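Putative deoxyribonuclease yjjV (Escherichia coli, PDB 1ZZM) probably hydrolyses ester bonds with the help of two divalent metal ions per subunit, as a TatD-type member of the metallo-dependent hydrolases. Local coordinates at residues A[9-14]-A[205-210]; A[15-20]-A[220-225]; A[33-38]-A[58-63]. One frame throughout, in Å; residues are numbered along the deposited sequence.

Contact 1. Residues A[9-14]-A[205-210]. With ZN (zinc ion), chain B.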
loop_
_atom_site.group_PDB
_atom_site.type_symbol
_atom_site.label_atom_id
_atom_site.label_comp_id
_atom_site.label_asym_id
_atom_site.label_seq_id
_atom_site.Cartn_x
_atom_site.Cartn_y
_atom_site.Cartn_z
ATOM N N HIS A 9 -3.955 -1.016 1.937
ATOM C CA HIS A 9 -2.929 -2.013 1.611
ATOM C C HIS A 9 -3.145 -3.266 2.466
ATOM O O HIS A 9 -2.691 -3.341 3.599
ATOM C CB HIS A 9 -1.547 -1.413 1.915
ATOM C CG HIS A 9 -0.404 -2.177 1.319
ATOM N ND1 HIS A 9 0.282 -1.750 0.204
ATOM C CD2 HIS A 9 0.186 -3.337 1.706
ATOM C CE1 HIS A 9 1.245 -2.613 -0.075
ATOM N NE2 HIS A 9 1.201 -3.585 0.822
ATOM N N CYS A 10 -3.872 -4.235 1.931
ATOM C CA CYS A 10 -4.096 -5.473 2.657
ATOM C C CYS A 10 -3.980 -6.634 1.685
ATOM O O CYS A 10 -4.665 -6.661 0.654
ATOM C CB CYS A 10 -5.491 -5.466 3.310
ATOM S SG CYS A 10 -5.874 -7.051 4.173
ATOM N N HIS A 11 -3.115 -7.603 2.005
ATOM C CA HIS A 11 -2.917 -8.768 1.144
ATOM C C HIS A 11 -4.019 -9.763 1.485
ATOM O O HIS A 11 -3.786 -10.840 2.045
ATOM C CB HIS A 11 -1.528 -9.350 1.400
ATOM C CG HIS A 11 -0.425 -8.457 0.913
ATOM N ND1 HIS A 11 -0.089 -8.366 -0.416
ATOM C CD2 HIS A 11 0.326 -7.532 1.555
ATOM C CE1 HIS A 11 0.814 -7.418 -0.584
ATOM N NE2 HIS A 11 1.079 -6.891 0.598
ATOM N N PHE A 12 -5.225 -9.375 1.118
ATOM C CA PHE A 12 -6.431 -10.141 1.426
ATOM C C PHE A 12 -6.600 -11.475 0.701
ATOM O O PHE A 12 -7.547 -12.211 0.994
ATOM C CB PHE A 12 -7.624 -9.249 1.128
ATOM C CG PHE A 12 -8.871 -9.608 1.889
ATOM C CD1 PHE A 12 -8.981 -9.309 3.234
ATOM C CD2 PHE A 12 -9.949 -10.216 1.235
ATOM C CE1 PHE A 12 -10.156 -9.609 3.946
ATOM C CE2 PHE A 12 -11.135 -10.526 1.931
ATOM C CZ PHE A 12 -11.238 -10.226 3.281
ATOM N N ASP A 13 -5.711 -11.786 -0.242
ATOM C CA ASP A 13 -5.781 -13.050 -0.972
ATOM C C ASP A 13 -4.909 -14.118 -0.304
ATOM O O ASP A 13 -4.833 -15.252 -0.773
ATOM C CB ASP A 13 -5.354 -12.874 -2.442
ATOM C CG ASP A 13 -3.984 -12.231 -2.595
ATOM O OD1 ASP A 13 -3.677 -11.258 -1.878
ATOM O OD2 ASP A 13 -3.233 -12.706 -3.467
ATOM N N PHE A 14 -4.239 -13.741 0.773
ATOM C CA PHE A 14 -3.414 -14.689 1.527
ATOM C C PHE A 14 -4.114 -15.099 2.826
ATOM O O PHE A 14 -5.095 -14.475 3.246
ATOM C CB PHE A 14 -2.090 -14.044 1.933
ATOM C CG PHE A 14 -1.091 -13.920 0.818
ATOM C CD1 PHE A 14 -1.211 -12.913 -0.152
ATOM C CD2 PHE A 14 -0.028 -14.819 0.728
ATOM C CE1 PHE A 14 -0.272 -12.814 -1.212
ATOM C CE2 PHE A 14 0.905 -14.727 -0.312
ATOM C CZ PHE A 14 0.788 -13.727 -1.289
ATOM N N GLU A 205 -3.399 2.194 6.437
ATOM C CA GLU A 205 -3.241 0.824 5.931
ATOM C C GLU A 205 -2.862 -0.096 7.060
ATOM O O GLU A 205 -2.641 0.365 8.184
ATOM C CB GLU A 205 -2.105 0.733 4.911
ATOM C CG GLU A 205 -0.743 0.921 5.587
ATOM C CD GLU A 205 0.431 0.751 4.651
ATOM O OE1 GLU A 205 0.613 1.596 3.764
ATOM O OE2 GLU A 205 1.184 -0.227 4.810
ATOM N N THR A 206 -2.784 -1.397 6.755
ATOM C CA THR A 206 -2.303 -2.397 7.721
ATOM C C THR A 206 -1.164 -3.289 7.195
ATOM O O THR A 206 -0.317 -3.742 7.972
ATOM C CB THR A 206 -3.380 -3.424 8.181
ATOM O OG1 THR A 206 -3.868 -4.141 7.034
ATOM C CG2 THR A 206 -4.535 -2.726 8.955
ATOM N N ASP A 207 -1.152 -3.537 5.888
ATOM C CA ASP A 207 -0.241 -4.483 5.241
ATOM C C ASP A 207 -0.568 -5.881 5.813
ATOM O O ASP A 207 0.275 -6.779 5.815
ATOM C CB ASP A 207 1.265 -4.173 5.446
ATOM C CG ASP A 207 2.165 -4.975 4.473
ATOM O OD1 ASP A 207 1.665 -5.465 3.442
ATOM O OD2 ASP A 207 3.379 -5.113 4.707
ATOM N N ALA A 208 -1.790 -6.072 6.307
ATOM C CA ALA A 208 -2.149 -7.398 6.853
ATOM C C ALA A 208 -1.983 -8.461 5.771
ATOM O O ALA A 208 -2.296 -8.235 4.604
ATOM C CB ALA A 208 -3.603 -7.399 7.377
ATOM N N PRO A 209 -1.598 -9.685 6.163
ATOM C CA PRO A 209 -1.322 -10.177 7.510
ATOM C C PRO A 209 0.028 -9.816 8.114
ATOM O O PRO A 209 0.321 -10.221 9.232
ATOM C CB PRO A 209 -1.506 -11.689 7.338
ATOM C CG PRO A 209 -0.848 -11.903 6.043
ATOM C CD PRO A 209 -1.398 -10.760 5.178
ATOM N N ASP A 210 0.865 -9.077 7.398
ATOM C CA ASP A 210 2.168 -8.723 7.995
ATOM C C ASP A 210 2.062 -7.444 8.837
ATOM O O ASP A 210 0.962 -6.896 8.987
ATOM C CB ASP A 210 3.222 -8.553 6.893
ATOM C CG ASP A 210 3.411 -9.824 6.060
ATOM O OD1 ASP A 210 3.176 -10.943 6.584
ATOM O OD2 ASP A 210 3.819 -9.713 4.880
HETATM ZN ZN ZN B . 2.323 -5.345 0.859
HETATM O O HOH W 1 4.238 -5.759 1.366
#
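His9, His11 and Asp207 meet at one zinc ion. Each histidine gives NE2 to the metal, His9 NE2 at 2.1 Å from the zinc and His11 NE2 at 2.0 Å. Asp207 OD1 reaches the same ion from the other segment at 2.7 Å, a longer bond. A water and Glu97 complete the shell, and Glu97 also binds a second zinc. OD1 of Asp207 sits at the edge of both imidazoles, 3.1 Å from CD2 of His9 and 3.1 Å from CD2 of His11. Its carboxylate is turned 75° from the His9 ring and 61° from the His11 ring. CG of His9 is anti to the backbone N (chi1 -166°), which brings CG over toward Asp207; the two side chains lie side by side, pointing the same way.

The backbones hold these groups in place. Asp207 N donates to His9 O at 2.8 Å, and His11 N donates to Ala208 O at 2.8 Å. Thr206 OG1 accepts from Ala208 N in an ST turn and also bonds Asp7. Glu205 CB packs on His9 CB at 3.7 Å, while its carboxylate bonds ND1 of His157, a ligand of the second metal. His157 in turn stacks on the His9 ring.

This is the His-x-His pair after the first strand of a metallo-dependent hydrolase barrel, joined by the aspartate after the last strand. The bound water also makes a weak bond to Asp207 OD1. The zinc would probably polarise this water, which is consistent with a role in ester hydrolysis.

Contact 2. Residues A[15-20]-A[220-225]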
loop_
_atom_site.group_PDB
_atom_site.type_symbol
_atom_site.label_atom_id
_atom_site.label_comp_id
_atom_site.label_asym_id
_atom_site.label_seq_id
_atom_site.Cartn_x
_atom_site.Cartn_y
_atom_site.Cartn_z
ATOM N N PRO A 15 -3.575 -16.129 3.516
ATOM C CA PRO A 15 -4.136 -16.603 4.792
ATOM C C PRO A 15 -3.896 -15.480 5.807
ATOM O O PRO A 15 -2.873 -14.796 5.745
ATOM C CB PRO A 15 -3.263 -17.831 5.137
ATOM C CG PRO A 15 -2.706 -18.283 3.802
ATOM C CD PRO A 15 -2.427 -16.960 3.092
ATOM N N PRO A 16 -4.755 -15.339 6.825
ATOM C CA PRO A 16 -5.950 -16.106 7.186
ATOM C C PRO A 16 -7.243 -15.703 6.479
ATOM O O PRO A 16 -8.305 -16.267 6.773
ATOM C CB PRO A 16 -6.039 -15.870 8.691
ATOM C CG PRO A 16 -5.699 -14.419 8.793
ATOM C CD PRO A 16 -4.494 -14.280 7.817
ATOM N N PHE A 17 -7.176 -14.769 5.525
ATOM C CA PHE A 17 -8.402 -14.294 4.864
ATOM C C PHE A 17 -8.927 -15.181 3.743
ATOM O O PHE A 17 -10.144 -15.219 3.472
ATOM C CB PHE A 17 -8.173 -12.863 4.334
ATOM C CG PHE A 17 -7.360 -12.018 5.265
ATOM C CD1 PHE A 17 -7.867 -11.647 6.508
ATOM C CD2 PHE A 17 -6.051 -11.670 4.941
ATOM C CE1 PHE A 17 -7.078 -10.952 7.425
ATOM C CE2 PHE A 17 -5.250 -10.970 5.844
ATOM C CZ PHE A 17 -5.756 -10.613 7.093
ATOM N N SER A 18 -8.012 -15.879 3.081
ATOM C CA SER A 18 -8.364 -16.734 1.963
ATOM C C SER A 18 -9.301 -17.813 2.473
ATOM O O SER A 18 -8.965 -18.509 3.431
ATOM C CB SER A 18 -7.092 -17.368 1.379
ATOM O OG SER A 18 -7.430 -18.159 0.247
ATOM N N GLY A 19 -10.470 -17.938 1.849
ATOM C CA GLY A 19 -11.447 -18.932 2.271
ATOM C C GLY A 19 -12.298 -18.491 3.443
ATOM O O GLY A 19 -13.188 -19.225 3.881
ATOM N N ASP A 20 -12.026 -17.307 3.982
ATOM C CA ASP A 20 -12.788 -16.785 5.123
ATOM C C ASP A 20 -13.120 -15.326 4.840
ATOM O O ASP A 20 -13.216 -14.514 5.765
ATOM C CB ASP A 20 -11.952 -16.887 6.422
ATOM C CG ASP A 20 -12.751 -16.505 7.680
ATOM O OD1 ASP A 20 -13.929 -16.913 7.774
ATOM O OD2 ASP A 20 -12.203 -15.820 8.582
ATOM N N PRO A 220 -1.567 -13.303 13.023
ATOM C CA PRO A 220 -1.694 -12.419 11.858
ATOM C C PRO A 220 -2.358 -11.072 12.074
ATOM O O PRO A 220 -3.260 -10.918 12.896
ATOM C CB PRO A 220 -2.446 -13.283 10.838
ATOM C CG PRO A 220 -3.165 -14.294 11.678
ATOM C CD PRO A 220 -2.229 -14.599 12.804
ATOM N N ASN A 221 -1.882 -10.075 11.329
ATOM C CA ASN A 221 -2.468 -8.748 11.388
ATOM C C ASN A 221 -3.752 -8.885 10.554
ATOM O O ASN A 221 -3.861 -9.763 9.709
ATOM C CB ASN A 221 -1.519 -7.720 10.734
ATOM C CG ASN A 221 -1.879 -6.291 11.091
ATOM O OD1 ASN A 221 -2.708 -6.061 11.951
ATOM N ND2 ASN A 221 -1.225 -5.319 10.445
ATOM N N ARG A 222 -4.721 -8.018 10.787
ATOM C CA ARG A 222 -5.991 -8.079 10.073
ATOM C C ARG A 222 -6.390 -6.646 9.718
ATOM O O ARG A 222 -6.021 -5.706 10.412
ATOM C CB ARG A 222 -7.059 -8.736 10.972
ATOM C CG ARG A 222 -6.707 -10.147 11.429
ATOM C CD ARG A 222 -7.928 -10.792 12.120
ATOM N NE ARG A 222 -9.070 -10.897 11.219
ATOM C CZ ARG A 222 -9.317 -11.942 10.436
ATOM N NH1 ARG A 222 -8.512 -12.982 10.460
ATOM N NH2 ARG A 222 -10.358 -11.935 9.599
ATOM N N PRO A 223 -7.153 -6.462 8.629
ATOM C CA PRO A 223 -7.545 -5.102 8.230
ATOM C C PRO A 223 -8.310 -4.277 9.249
ATOM O O PRO A 223 -8.199 -3.051 9.237
ATOM C CB PRO A 223 -8.309 -5.324 6.909
ATOM C CG PRO A 223 -8.878 -6.733 7.099
ATOM C CD PRO A 223 -7.724 -7.479 7.727
ATOM N N GLU A 224 -9.053 -4.914 10.158
ATOM C CA GLU A 224 -9.772 -4.126 11.153
ATOM C C GLU A 224 -8.785 -3.367 12.040
ATOM O O GLU A 224 -9.168 -2.413 12.705
ATOM C CB GLU A 224 -10.697 -5.009 12.034
ATOM C CG GLU A 224 -10.012 -6.212 12.617
ATOM C CD GLU A 224 -10.079 -7.411 11.699
ATOM O OE1 GLU A 224 -9.995 -7.238 10.461
ATOM O OE2 GLU A 224 -10.215 -8.543 12.204
ATOM N N GLN A 225 -7.523 -3.791 12.050
ATOM C CA GLN A 225 -6.523 -3.128 12.868
ATOM C C GLN A 225 -6.247 -1.728 12.336
ATOM O O GLN A 225 -5.582 -0.948 12.998
ATOM C CB GLN A 225 -5.227 -3.962 12.937
ATOM C CG GLN A 225 -5.367 -5.265 13.779
ATOM C CD GLN A 225 -5.430 -4.958 15.255
ATOM O OE1 GLN A 225 -6.353 -4.290 15.721
ATOM N NE2 GLN A 225 -4.426 -5.414 16.000
HETATM O O HOH W 2 -9.658 -15.216 8.805
#
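The Phe17 ring meets the Arg222 guanidinium with one rim atom. Phe17 CE1 stands 3.8 Å above the guanidinium plane, over its centre, and the two planes are 63° apart. One face of the Phe17 ring carries Pro16 CD, 3.9 Å above the plane and displaced toward the rim. Arg222 NH2 lies at the ring edge, in plane. Asn221 O is also at the edge, 3.3 Å from Phe17 CZ, and this buried carbonyl oxygen has no polar partner in the model. Pro223 reaches the ring tip to tip, its CD 3.5 Å from Phe17 CE1.

The guanidinium edge is polar. The chain of Arg222 bends at chi3 (61°), and this places NE for a salt bridge to Glu224 OE2 at 2.8 Å. The oxygen lies nearly in the guanidinium plane and is met on its syn side, but NE stands 28° out of the carboxylate plane. Arg222 NH1 donates to a water 3.0 Å away. The same water donates to Asp20 OD2, 2.6 Å from it, and to Pro16 O. The water thus links the arginine to the residue just before the Phe17 to Asp20 turn and to that turn's last residue.

The contact joins two loops of the TIM barrel, one after strand 5-7 and one after strand 202-204, the first and last strands. A type II turn from Phe17 to Asp20, with Gly19 at positive phi, leads into helix 21-30. An alanine at Arg222 would probably leave Glu224 OE2 without its close charged mate, the water without its donor, and a gap over Phe17 CE1. Arg27 of helix 21-30 adds a second positive charge close to Arg222 NE. Beside the guanidinium, Pro16 and Pro220 touch through their ring carbons.

Contact 3. Residues A[33-38]-A[58-63]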
loop_
_atom_site.group_PDB
_atom_site.type_symbol
_atom_site.label_atom_id
_atom_site.label_comp_id
_atom_site.label_asym_id
_atom_site.label_seq_id
_atom_site.Cartn_x
_atom_site.Cartn_y
_atom_site.Cartn_z
ATOM N N VAL A 33 -13.840 -0.255 8.813
ATOM C CA VAL A 33 -13.020 -0.389 7.606
ATOM C C VAL A 33 -13.950 -0.848 6.484
ATOM O O VAL A 33 -14.211 -2.023 6.322
ATOM C CB VAL A 33 -11.846 -1.400 7.839
ATOM C CG1 VAL A 33 -10.955 -1.492 6.614
ATOM C CG2 VAL A 33 -11.034 -0.952 9.035
ATOM N N GLY A 34 -14.409 0.112 5.693
ATOM C CA GLY A 34 -15.385 -0.152 4.643
ATOM C C GLY A 34 -14.912 -0.589 3.278
ATOM O O GLY A 34 -15.692 -1.196 2.526
ATOM N N LYS A 35 -13.666 -0.251 2.936
ATOM C CA LYS A 35 -13.079 -0.660 1.659
ATOM C C LYS A 35 -11.644 -1.078 1.935
ATOM O O LYS A 35 -10.995 -0.584 2.871
ATOM C CB LYS A 35 -13.092 0.486 0.635
ATOM C CG LYS A 35 -14.518 0.845 0.180
ATOM C CD LYS A 35 -14.554 1.954 -0.814
ATOM C CE LYS A 35 -15.934 2.007 -1.455
ATOM N NZ LYS A 35 -17.010 2.080 -0.435
ATOM N N ILE A 36 -11.143 -1.984 1.110
ATOM C CA ILE A 36 -9.784 -2.476 1.268
ATOM C C ILE A 36 -9.151 -2.593 -0.121
ATOM O O ILE A 36 -9.782 -3.125 -1.034
ATOM C CB ILE A 36 -9.823 -3.878 1.922
ATOM C CG1 ILE A 36 -10.484 -3.766 3.300
ATOM C CG2 ILE A 36 -8.394 -4.466 2.015
ATOM C CD1 ILE A 36 -10.665 -5.097 4.024
ATOM N N ILE A 37 -7.935 -2.083 -0.283
ATOM C CA ILE A 37 -7.230 -2.194 -1.563
ATOM C C ILE A 37 -6.252 -3.366 -1.423
ATOM O O ILE A 37 -5.449 -3.398 -0.455
ATOM C CB ILE A 37 -6.433 -0.913 -1.876
ATOM C CG1 ILE A 37 -7.394 0.272 -2.068
ATOM C CG2 ILE A 37 -5.622 -1.090 -3.141
ATOM C CD1 ILE A 37 -8.165 0.638 -0.840
ATOM N N VAL A 38 -6.340 -4.301 -2.371
ATOM C CA VAL A 38 -5.548 -5.541 -2.391
ATOM C C VAL A 38 -4.493 -5.506 -3.490
ATOM O O VAL A 38 -4.806 -5.639 -4.668
ATOM C CB VAL A 38 -6.473 -6.774 -2.669
ATOM C CG1 VAL A 38 -5.682 -8.072 -2.557
ATOM C CG2 VAL A 38 -7.666 -6.764 -1.705
ATOM N N PRO A 58 -16.567 -4.253 -1.382
ATOM C CA PRO A 58 -15.528 -3.511 -0.663
ATOM C C PRO A 58 -14.090 -3.631 -1.150
ATOM O O PRO A 58 -13.258 -2.850 -0.743
ATOM C CB PRO A 58 -15.629 -4.065 0.767
ATOM C CG PRO A 58 -17.010 -4.584 0.847
ATOM C CD PRO A 58 -17.136 -5.279 -0.493
ATOM N N LEU A 59 -13.799 -4.600 -2.010
ATOM C CA LEU A 59 -12.420 -4.803 -2.393
ATOM C C LEU A 59 -12.003 -4.223 -3.737
ATOM O O LEU A 59 -12.675 -4.361 -4.741
ATOM C CB LEU A 59 -12.104 -6.310 -2.370
ATOM C CG LEU A 59 -12.416 -7.053 -1.077
ATOM C CD1 LEU A 59 -12.182 -8.581 -1.295
ATOM C CD2 LEU A 59 -11.473 -6.522 0.034
ATOM N N TYR A 60 -10.858 -3.571 -3.731
ATOM C CA TYR A 60 -10.346 -2.975 -4.945
ATOM C C TYR A 60 -8.998 -3.614 -5.124
ATOM O O TYR A 60 -8.406 -4.136 -4.143
ATOM C CB TYR A 60 -10.225 -1.472 -4.758
ATOM C CG TYR A 60 -11.565 -0.775 -4.862
ATOM C CD1 TYR A 60 -11.925 -0.107 -6.035
ATOM C CD2 TYR A 60 -12.490 -0.818 -3.811
ATOM C CE1 TYR A 60 -13.171 0.501 -6.178
ATOM C CE2 TYR A 60 -13.749 -0.206 -3.941
ATOM C CZ TYR A 60 -14.079 0.449 -5.134
ATOM O OH TYR A 60 -15.312 1.043 -5.308
ATOM N N ALA A 61 -8.474 -3.543 -6.334
ATOM C CA ALA A 61 -7.202 -4.217 -6.588
ATOM C C ALA A 61 -6.110 -3.380 -7.238
ATOM O O ALA A 61 -6.385 -2.327 -7.816
ATOM C CB ALA A 61 -7.488 -5.425 -7.483
ATOM N N ALA A 62 -4.869 -3.881 -7.119
ATOM C CA ALA A 62 -3.705 -3.330 -7.787
ATOM C C ALA A 62 -2.989 -4.602 -8.304
ATOM O O ALA A 62 -3.027 -5.661 -7.639
ATOM C CB ALA A 62 -2.813 -2.561 -6.819
ATOM N N LEU A 63 -2.398 -4.513 -9.497
ATOM C CA LEU A 63 -1.674 -5.623 -10.108
ATOM C C LEU A 63 -0.244 -5.152 -10.306
ATOM O O LEU A 63 0.024 -4.009 -10.732
ATOM C CB LEU A 63 -2.263 -5.991 -11.477
ATOM C CG LEU A 63 -3.736 -6.393 -11.489
ATOM C CD1 LEU A 63 -4.153 -6.705 -12.936
ATOM C CD2 LEU A 63 -3.930 -7.612 -10.567
#
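Leu59 lies side by side with Ile36, both pointing the same way. Leu59 CD2 rests on Ile36 CB at 3.6 Å and also touches Val38 CG2 at 4.2 Å. Val38 holds CG2 anti to its carbonyl carbon, and this methyl is the one that meets Leu59 CD2. Ile37 and Tyr60 occupy the other face, with Ile37 CG1 4.3 Å from Tyr60 CB. Lys35 runs extended as far as CE and passes the tyrosine ring, CD 3.9 Å from Tyr60 CE2. The chain then bends at chi4 (53°), and NZ forms a salt bridge with the C-terminal carboxylate of Pro259. The Tyr60 ring also makes a cation-pi contact with Lys91.

Four backbone bonds join the parallel strands, among them Tyr60 N to Ile36 O at 2.9 Å and Val38 N to Tyr60 O at 2.7 Å. The strand axes are 4.4 Å apart at 18°. Helix 46-55 connects them in a beta-alpha-beta unit. That helix covers Leu59 and Ala61, helix 21-30 touches Ile36 and Leu59, and strand 5-7 pairs along the other edge of strand 33-39.

How the contacts relate
Contact 1 holds zinc ligands, and the other two contacts both touch it. The centres of contacts 1 and 2 are about 7 Å apart. Asn221 bridges them: its N lies 3.0 Å from Pro209 O, and its ND2 bonds Asp210 O. A polyethylene glycol fragment bound near Pro209 may mark a pocket on this side. Contact 3 is about 10 Å from contact 1, between centres. Cys10 N lies 3.0 Å from Ile37 O, which ties the first metal loop to strand 33-39. The Val38 side chain is about 9 Å from a zinc. Contacts 2 and 3 meet where Pro223 CB packs on Ile36 CD1 at 3.7 Å.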